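Local coordinates for protein metagenomic carboxyl esterase MGS0156 (Uncultured organism, PDB 5D8M) that probably hydrolyses carboxylic ester bonds, as a carboxyl esterase built on a parallel beta-sheet flanked by helices, consistent with an alpha/beta-hydrolase fold, at residues A[42-47]-A[324-329]; A[192-197]-A[220-225]. One frame throughout, in Å; residues are numbered along the deposited sequence.

From the N terminus the chain lays down the short edge strand 31-32 and then helix 34-48, which carries the first half of contact 1. The partner, in the final helix 324-338, follows after 276 intervening residues, so contact 1 closes a loop around nearly the whole central sheet and joins a helix near the start of the chain to its last helix. Contact 2 lies wholly within that loop: after strand 178-184, residues 192-197 meet 220-225 across just 22 residues, which include helix 199-207. The two contacts nest without crossing. The centres of contacts 1 and 2 are about 34 Å apart, on opposite sides of the chain's centre; one packs the early helix 34-48 on the last helix, the other folds a local excursion back on itself.

Contact 1 (A[42-47]-A[324-329]); sequences TAIMAD and RPALLE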
ATOM      1  N   THR A  42     -11.770 -10.399 -10.924  1.00 17.81           N
ATOM      2  CA  THR A  42     -12.552 -11.620 -11.014  1.00 19.39           C
ATOM      3  C   THR A  42     -12.345 -12.376 -12.350  1.00 21.67           C
ATOM      4  O   THR A  42     -12.187 -13.604 -12.357  1.00 17.44           O
ATOM      5  CB  THR A  42     -14.051 -11.296 -10.798  1.00 19.14           C
ATOM      6  OG1 THR A  42     -14.227 -10.784  -9.466  1.00 19.56           O
ATOM      7  CG2 THR A  42     -14.913 -12.532 -10.986  1.00 21.07           C
ATOM      8  N   ALA A  43     -12.334 -11.639 -13.462  1.00 19.83           N
ATOM      9  CA  ALA A  43     -12.082 -12.202 -14.792  1.00 20.93           C
ATOM     10  C   ALA A  43     -10.665 -12.748 -14.918  1.00 21.21           C
ATOM     11  O   ALA A  43     -10.456 -13.805 -15.523  1.00 18.65           O
ATOM     12  CB  ALA A  43     -12.338 -11.147 -15.879  1.00 19.35           C
ATOM     13  N   ILE A  44      -9.698 -12.031 -14.333  1.00 17.30           N
ATOM     14  CA  ILE A  44      -8.302 -12.474 -14.337  1.00 18.35           C
ATOM     15  C   ILE A  44      -8.182 -13.853 -13.700  1.00 17.93           C
ATOM     16  O   ILE A  44      -7.541 -14.756 -14.245  1.00 18.02           O
ATOM     17  CB  ILE A  44      -7.380 -11.448 -13.605  1.00 18.66           C
ATOM     18  CG1 ILE A  44      -7.124 -10.246 -14.526  1.00 16.86           C
ATOM     19  CG2 ILE A  44      -6.046 -12.084 -13.191  1.00 19.15           C
ATOM     20  CD1 ILE A  44      -6.322  -9.143 -13.887  1.00 16.36           C
HETATM   21  N   MSE A  45      -8.828 -14.023 -12.555  1.00 18.22           N
HETATM   22  CA  MSE A  45      -8.729 -15.278 -11.836  1.00 18.03           C
HETATM   23  C   MSE A  45      -9.522 -16.371 -12.518  1.00 21.53           C
HETATM   24  O   MSE A  45      -9.128 -17.530 -12.462  1.00 23.66           O
HETATM   25  CB  MSE A  45      -9.187 -15.088 -10.401  1.00 18.96           C
HETATM   26  CG  MSE A  45      -8.292 -14.094  -9.681  1.00 20.97           C
HETATM   27 SE   MSE A  45      -8.859 -13.659  -7.884  0.56 22.18          SE
HETATM   28  CE  MSE A  45      -8.260 -15.294  -6.991  1.00 17.48           C
ATOM     29  N   ALA A  46     -10.630 -16.020 -13.165  1.00 18.46           N
ATOM     30  CA  ALA A  46     -11.370 -17.045 -13.896  1.00 23.57           C
ATOM     31  C   ALA A  46     -10.549 -17.480 -15.111  1.00 25.94           C
ATOM     32  O   ALA A  46     -10.589 -18.637 -15.510  1.00 27.13           O
ATOM     33  CB  ALA A  46     -12.760 -16.546 -14.319  1.00 22.72           C
ATOM     34  N   ASP A  47      -9.791 -16.550 -15.683  1.00 22.03           N
ATOM     35  CA  ASP A  47      -9.054 -16.824 -16.918  1.00 21.36           C
ATOM     36  C   ASP A  47      -7.737 -17.592 -16.708  1.00 21.72           C
ATOM     37  O   ASP A  47      -7.412 -18.476 -17.484  1.00 21.95           O
ATOM     38  CB  ASP A  47      -8.748 -15.516 -17.654  1.00 24.83           C
ATOM     39  CG  ASP A  47      -7.963 -15.742 -18.946  1.00 30.84           C
ATOM     40  OD1 ASP A  47      -8.606 -16.049 -19.971  1.00 38.68           O
ATOM     41  OD2 ASP A  47      -6.719 -15.623 -18.947  1.00 27.65           O
ATOM     42  N   ARG A 324      -2.030 -12.252  -4.324  1.00 14.07           N
ATOM     43  CA  ARG A 324      -1.242 -11.069  -4.733  1.00 12.10           C
ATOM     44  C   ARG A 324      -0.987 -10.965  -6.260  1.00  9.86           C
ATOM     45  O   ARG A 324      -1.104  -9.862  -6.807  1.00 10.68           O
ATOM     46  CB  ARG A 324       0.105 -11.038  -3.954  1.00  9.47           C
ATOM     47  CG  ARG A 324      -0.080 -10.781  -2.420  1.00 12.02           C
ATOM     48  CD  ARG A 324       1.247 -10.876  -1.658  1.00  9.79           C
ATOM     49  NE  ARG A 324       1.759 -12.255  -1.627  1.00 12.13           N
ATOM     50  CZ  ARG A 324       1.424 -13.141  -0.694  1.00 12.05           C
ATOM     51  NH1 ARG A 324       1.924 -14.364  -0.729  1.00 12.29           N
ATOM     52  NH2 ARG A 324       0.587 -12.794   0.274  1.00 12.47           N
ATOM     53  N   PRO A 325      -0.666 -12.085  -6.960  1.00 11.80           N
ATOM     54  CA  PRO A 325      -0.465 -11.930  -8.408  1.00 13.71           C
ATOM     55  C   PRO A 325      -1.698 -11.410  -9.119  1.00 15.17           C
ATOM     56  O   PRO A 325      -1.579 -10.514  -9.962  1.00 13.36           O
ATOM     57  CB  PRO A 325      -0.145 -13.352  -8.883  1.00 14.43           C
ATOM     58  CG  PRO A 325       0.441 -14.031  -7.646  1.00 13.43           C
ATOM     59  CD  PRO A 325      -0.389 -13.472  -6.525  1.00 12.12           C
ATOM     60  N   ALA A 326      -2.865 -11.956  -8.779  1.00 14.25           N
ATOM     61  CA  ALA A 326      -4.095 -11.502  -9.410  1.00 12.64           C
ATOM     62  C   ALA A 326      -4.354 -10.041  -9.063  1.00 16.08           C
ATOM     63  O   ALA A 326      -4.780  -9.255  -9.927  1.00 14.95           O
ATOM     64  CB  ALA A 326      -5.252 -12.355  -8.990  1.00 12.57           C
ATOM     65  N   LEU A 327      -4.091  -9.678  -7.805  1.00 14.68           N
ATOM     66  CA  LEU A 327      -4.279  -8.303  -7.348  1.00 10.74           C
ATOM     67  C   LEU A 327      -3.399  -7.337  -8.131  1.00  8.10           C
ATOM     68  O   LEU A 327      -3.886  -6.306  -8.583  1.00 13.08           O
ATOM     69  CB  LEU A 327      -3.975  -8.165  -5.847  1.00  9.69           C
ATOM     70  CG  LEU A 327      -4.251  -6.780  -5.222  1.00 12.86           C
ATOM     71  CD1 LEU A 327      -5.773  -6.513  -5.053  1.00  8.91           C
ATOM     72  CD2 LEU A 327      -3.536  -6.647  -3.855  1.00 11.48           C
ATOM     73  N   LEU A 328      -2.109  -7.662  -8.277  1.00  8.21           N
ATOM     74  CA  LEU A 328      -1.178  -6.775  -8.964  1.00 13.98           C
ATOM     75  C   LEU A 328      -1.514  -6.680 -10.462  1.00 14.57           C
ATOM     76  O   LEU A 328      -1.447  -5.600 -11.044  1.00 14.02           O
ATOM     77  CB  LEU A 328       0.261  -7.249  -8.783  1.00  9.50           C
ATOM     78  CG  LEU A 328       1.365  -6.303  -9.265  1.00 10.06           C
ATOM     79  CD1 LEU A 328       1.313  -4.987  -8.470  1.00  9.89           C
ATOM     80  CD2 LEU A 328       2.753  -6.964  -9.132  1.00  9.66           C
ATOM     81  N   GLU A 329      -1.856  -7.811 -11.081  1.00  9.74           N
ATOM     82  CA  GLU A 329      -2.294  -7.783 -12.459  1.00 14.90           C
ATOM     83  C   GLU A 329      -3.575  -6.956 -12.649  1.00 14.08           C
ATOM     84  O   GLU A 329      -3.680  -6.181 -13.606  1.00 15.23           O
ATOM     85  CB  GLU A 329      -2.490  -9.211 -12.989  1.00 15.91           C
ATOM     86  CG  GLU A 329      -2.696  -9.229 -14.497  1.00 14.13           C
ATOM     87  CD  GLU A 329      -3.133 -10.587 -15.043  1.00 18.96           C
ATOM     88  OE1 GLU A 329      -2.760 -11.649 -14.462  1.00 18.59           O
ATOM     89  OE2 GLU A 329      -3.869 -10.592 -16.060  1.00 16.66           O
TER
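The side chain of I44 lies over one face of the E329 carboxylate rather than meeting its oxygens end-on. CG2 of I44 sits 3.5 Å from OE1 of E329, while CD1 of I44 rests 3.7 Å from CG of E329, on the stem of the acid. E329 gets there because CG is anti to its own backbone N (chi1 -169°) and the extended chain then passes obliquely across I44, bringing its carboxylate against the branched side chain. A branched isoleucine suits the place: three of its carbons can spread over a flat group at once. The polar needs of the oxygens are met by other partners, OE1 by a hydrogen bond with H48 and OE2 by a salt bridge to R333, which would offset the nearby like charge of D113; the carbons of I44 add van der Waals contact over the one face.

These are the first long helix and the last helix of a fold built on a parallel sheet, as in alpha/beta hydrolases, and their short segments run at 130° with axes 9.5 Å apart. A small residue lets them approach where M45, a selenomethionine, meets A326: the CA atoms of the two are 6.5 Å apart. CG of M45 touches CB of A326 at 3.6 Å, and SE of M45 lies 4.0 Å from CB of A326. M41, one turn earlier on helix 34-48, also packs on A326.

Contact 2 (A[192-197]-A[220-225]); sequences PLAETF and EALDSL
The flat carbonyl group of L225 has the methyl of A194 above one of its faces, with CB of A194 3.8 Å from C of L225 and 3.6 Å from O of L225. This is a van der Waals contact with a polar group, perhaps with a slight attraction between the methyl hydrogens and the oxygen. A second flat group, the carbonyl of P192, organises the A194 side: E195 N and T196 OG1 reach its oxygen from opposite faces. The threonine hydroxyl gives its hydrogen bond at 3.1 Å from T196 OG1 to P192 O, lying 41° out of the carbonyl plane. The same threonine turns its other branch to the F197 ring, placing CG2 of T196 3.9 Å above the ring plane, over the centre.

A194 is the single residue of its segment that carries the contact. Its methyl fits against two backbone carbonyls, that of L225 and that of L222, whose O is 3.9 Å from CB of A194. CB of L225, 4.0 Å from CB of A194, and the looser CD1 of L222, 4.3 Å from it, complete the fit. Alanine suits a place where two pieces of main chain come close, the CA atoms of A194 and L222 being 5.8 Å apart. L222 also packs on L202 and E206 of helix 199-207, whereas L225 reaches L95, in the loop after strand 87-92, and K159, at the start of helix 159-170. That helix directly follows strand 151-157, the strand-turn-helix position that carries the nucleophile in alpha/beta hydrolases, so contact 2 probably borders the active-site region.

No hydrogen bond joins the two segments, although L225 is tied by a backbone bond to S191, just before 192-197. What the A194 methyl itself contributes is van der Waals packing.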
ATOM      1  N   PRO A 192      -2.631   5.524  14.313  1.00 17.16           N
ATOM      2  CA  PRO A 192      -2.498   5.892  15.720  1.00 19.77           C
ATOM      3  C   PRO A 192      -1.478   5.025  16.463  1.00 18.73           C
ATOM      4  O   PRO A 192      -0.983   5.432  17.511  1.00 20.05           O
ATOM      5  CB  PRO A 192      -3.912   5.691  16.283  1.00 22.34           C
ATOM      6  CG  PRO A 192      -4.626   4.847  15.285  1.00 20.92           C
ATOM      7  CD  PRO A 192      -3.979   5.043  13.971  1.00 16.71           C
ATOM      8  N   LEU A 193      -1.148   3.863  15.920  1.00 17.79           N
ATOM      9  CA  LEU A 193      -0.161   2.994  16.563  1.00 20.78           C
ATOM     10  C   LEU A 193       1.218   3.656  16.604  1.00 18.33           C
ATOM     11  O   LEU A 193       2.007   3.370  17.490  1.00 21.45           O
ATOM     12  CB  LEU A 193      -0.071   1.654  15.833  1.00 24.25           C
ATOM     13  CG  LEU A 193      -1.337   0.792  15.889  1.00 28.59           C
ATOM     14  CD1 LEU A 193      -1.169  -0.433  15.006  1.00 30.44           C
ATOM     15  CD2 LEU A 193      -1.705   0.382  17.306  1.00 20.28           C
ATOM     16  N   ALA A 194       1.509   4.551  15.663  1.00 17.06           N
ATOM     17  CA  ALA A 194       2.803   5.231  15.685  1.00 19.02           C
ATOM     18  C   ALA A 194       2.973   6.063  16.964  1.00 23.51           C
ATOM     19  O   ALA A 194       4.090   6.317  17.415  1.00 27.60           O
ATOM     20  CB  ALA A 194       2.986   6.106  14.434  1.00 15.64           C
ATOM     21  N   GLU A 195       1.871   6.465  17.573  1.00 26.34           N
ATOM     22  CA  GLU A 195       1.964   7.237  18.808  1.00 31.45           C
ATOM     23  C   GLU A 195       1.797   6.367  20.044  1.00 33.34           C
ATOM     24  O   GLU A 195       2.093   6.801  21.145  1.00 41.41           O
ATOM     25  CB  GLU A 195       0.912   8.347  18.827  1.00 38.13           C
ATOM     26  CG  GLU A 195       1.196   9.508  17.890  1.00 45.60           C
ATOM     27  CD  GLU A 195       2.014  10.613  18.532  1.00 59.52           C
ATOM     28  OE1 GLU A 195       2.684  10.361  19.562  1.00 66.39           O
ATOM     29  OE2 GLU A 195       1.981  11.747  18.001  1.00 62.30           O
ATOM     30  N   THR A 196       1.318   5.143  19.869  1.00 31.02           N
ATOM     31  CA  THR A 196       0.950   4.295  21.015  1.00 36.39           C
ATOM     32  C   THR A 196       2.128   3.890  21.907  1.00 38.86           C
ATOM     33  O   THR A 196       1.982   3.775  23.122  1.00 42.75           O
ATOM     34  CB  THR A 196       0.240   3.007  20.537  1.00 37.45           C
ATOM     35  OG1 THR A 196      -0.937   3.360  19.810  1.00 39.06           O
ATOM     36  CG2 THR A 196      -0.162   2.134  21.702  1.00 41.76           C
ATOM     37  N   PHE A 197       3.297   3.674  21.316  1.00 40.90           N
ATOM     38  CA  PHE A 197       4.412   3.133  22.093  1.00 45.37           C
ATOM     39  C   PHE A 197       5.469   4.183  22.459  1.00 44.22           C
ATOM     40  O   PHE A 197       5.611   5.199  21.782  1.00 47.83           O
ATOM     41  CB  PHE A 197       5.010   1.952  21.329  1.00 49.82           C
ATOM     42  CG  PHE A 197       3.972   0.932  20.935  1.00 52.56           C
ATOM     43  CD1 PHE A 197       3.392   0.105  21.899  1.00 54.02           C
ATOM     44  CD2 PHE A 197       3.537   0.833  19.625  1.00 50.26           C
ATOM     45  CE1 PHE A 197       2.415  -0.815  21.551  1.00 52.17           C
ATOM     46  CE2 PHE A 197       2.559  -0.091  19.271  1.00 49.88           C
ATOM     47  CZ  PHE A 197       1.998  -0.912  20.233  1.00 50.86           C
ATOM     48  N   GLU A 220      12.774   9.007  13.228  1.00 23.43           N
ATOM     49  CA  GLU A 220      12.416   9.561  11.912  1.00 25.46           C
ATOM     50  C   GLU A 220      11.360   8.747  11.142  1.00 18.37           C
ATOM     51  O   GLU A 220      10.426   9.307  10.555  1.00 18.09           O
ATOM     52  CB  GLU A 220      13.681   9.730  11.044  1.00 29.93           C
ATOM     53  CG  GLU A 220      14.503   8.448  10.765  1.00 29.17           C
ATOM     54  CD  GLU A 220      15.726   8.708   9.846  1.00 33.99           C
ATOM     55  OE1 GLU A 220      16.871   8.720  10.347  1.00 34.12           O
ATOM     56  OE2 GLU A 220      15.545   8.892   8.620  1.00 32.15           O
ATOM     57  N   ALA A 221      11.497   7.432  11.149  1.00 17.56           N
ATOM     58  CA  ALA A 221      10.568   6.563  10.428  1.00 18.89           C
ATOM     59  C   ALA A 221       9.139   6.638  11.008  1.00 21.59           C
ATOM     60  O   ALA A 221       8.150   6.785  10.268  1.00 15.28           O
ATOM     61  CB  ALA A 221      11.077   5.123  10.460  1.00 16.89           C
ATOM     62  N   LEU A 222       9.042   6.554  12.334  1.00 17.69           N
ATOM     63  CA  LEU A 222       7.739   6.639  13.004  1.00 21.25           C
ATOM     64  C   LEU A 222       7.155   8.043  12.964  1.00 18.05           C
ATOM     65  O   LEU A 222       5.941   8.197  12.873  1.00 18.23           O
ATOM     66  CB  LEU A 222       7.828   6.174  14.467  1.00 30.50           C
ATOM     67  CG  LEU A 222       7.778   4.657  14.679  1.00 34.89           C
ATOM     68  CD1 LEU A 222       6.694   4.004  13.829  1.00 31.77           C
ATOM     69  CD2 LEU A 222       9.138   4.061  14.352  1.00 37.89           C
ATOM     70  N   ASP A 223       7.999   9.072  13.026  1.00 19.00           N
ATOM     71  CA  ASP A 223       7.511  10.450  12.882  1.00 21.91           C
ATOM     72  C   ASP A 223       6.718  10.622  11.588  1.00 20.74           C
ATOM     73  O   ASP A 223       5.745  11.378  11.517  1.00 17.49           O
ATOM     74  CB  ASP A 223       8.667  11.443  12.879  1.00 28.13           C
ATOM     75  CG  ASP A 223       9.378  11.524  14.212  1.00 34.14           C
ATOM     76  OD1 ASP A 223       8.842  11.026  15.222  1.00 31.71           O
ATOM     77  OD2 ASP A 223      10.494  12.081  14.236  1.00 42.75           O
ATOM     78  N   SER A 224       7.152   9.910  10.559  1.00 17.15           N
ATOM     79  CA  SER A 224       6.528  10.012   9.256  1.00 18.64           C
ATOM     80  C   SER A 224       5.155   9.354   9.239  1.00 15.41           C
ATOM     81  O   SER A 224       4.367   9.595   8.327  1.00 16.48           O
ATOM     82  CB  SER A 224       7.423   9.381   8.183  1.00 18.01           C
ATOM     83  OG  SER A 224       8.598  10.130   8.020  1.00 19.94           O
ATOM     84  N   LEU A 225       4.896   8.506  10.227  1.00 14.28           N
ATOM     85  CA  LEU A 225       3.643   7.763  10.301  1.00 14.07           C
ATOM     86  C   LEU A 225       2.659   8.307  11.338  1.00 15.28           C
ATOM     87  O   LEU A 225       1.579   7.747  11.522  1.00 15.59           O
ATOM     88  CB  LEU A 225       3.937   6.289  10.591  1.00 17.03           C
ATOM     89  CG  LEU A 225       4.657   5.630   9.410  1.00 19.21           C
ATOM     90  CD1 LEU A 225       5.124   4.198   9.749  1.00 19.38           C
ATOM     91  CD2 LEU A 225       3.709   5.648   8.210  1.00 18.49           C
TER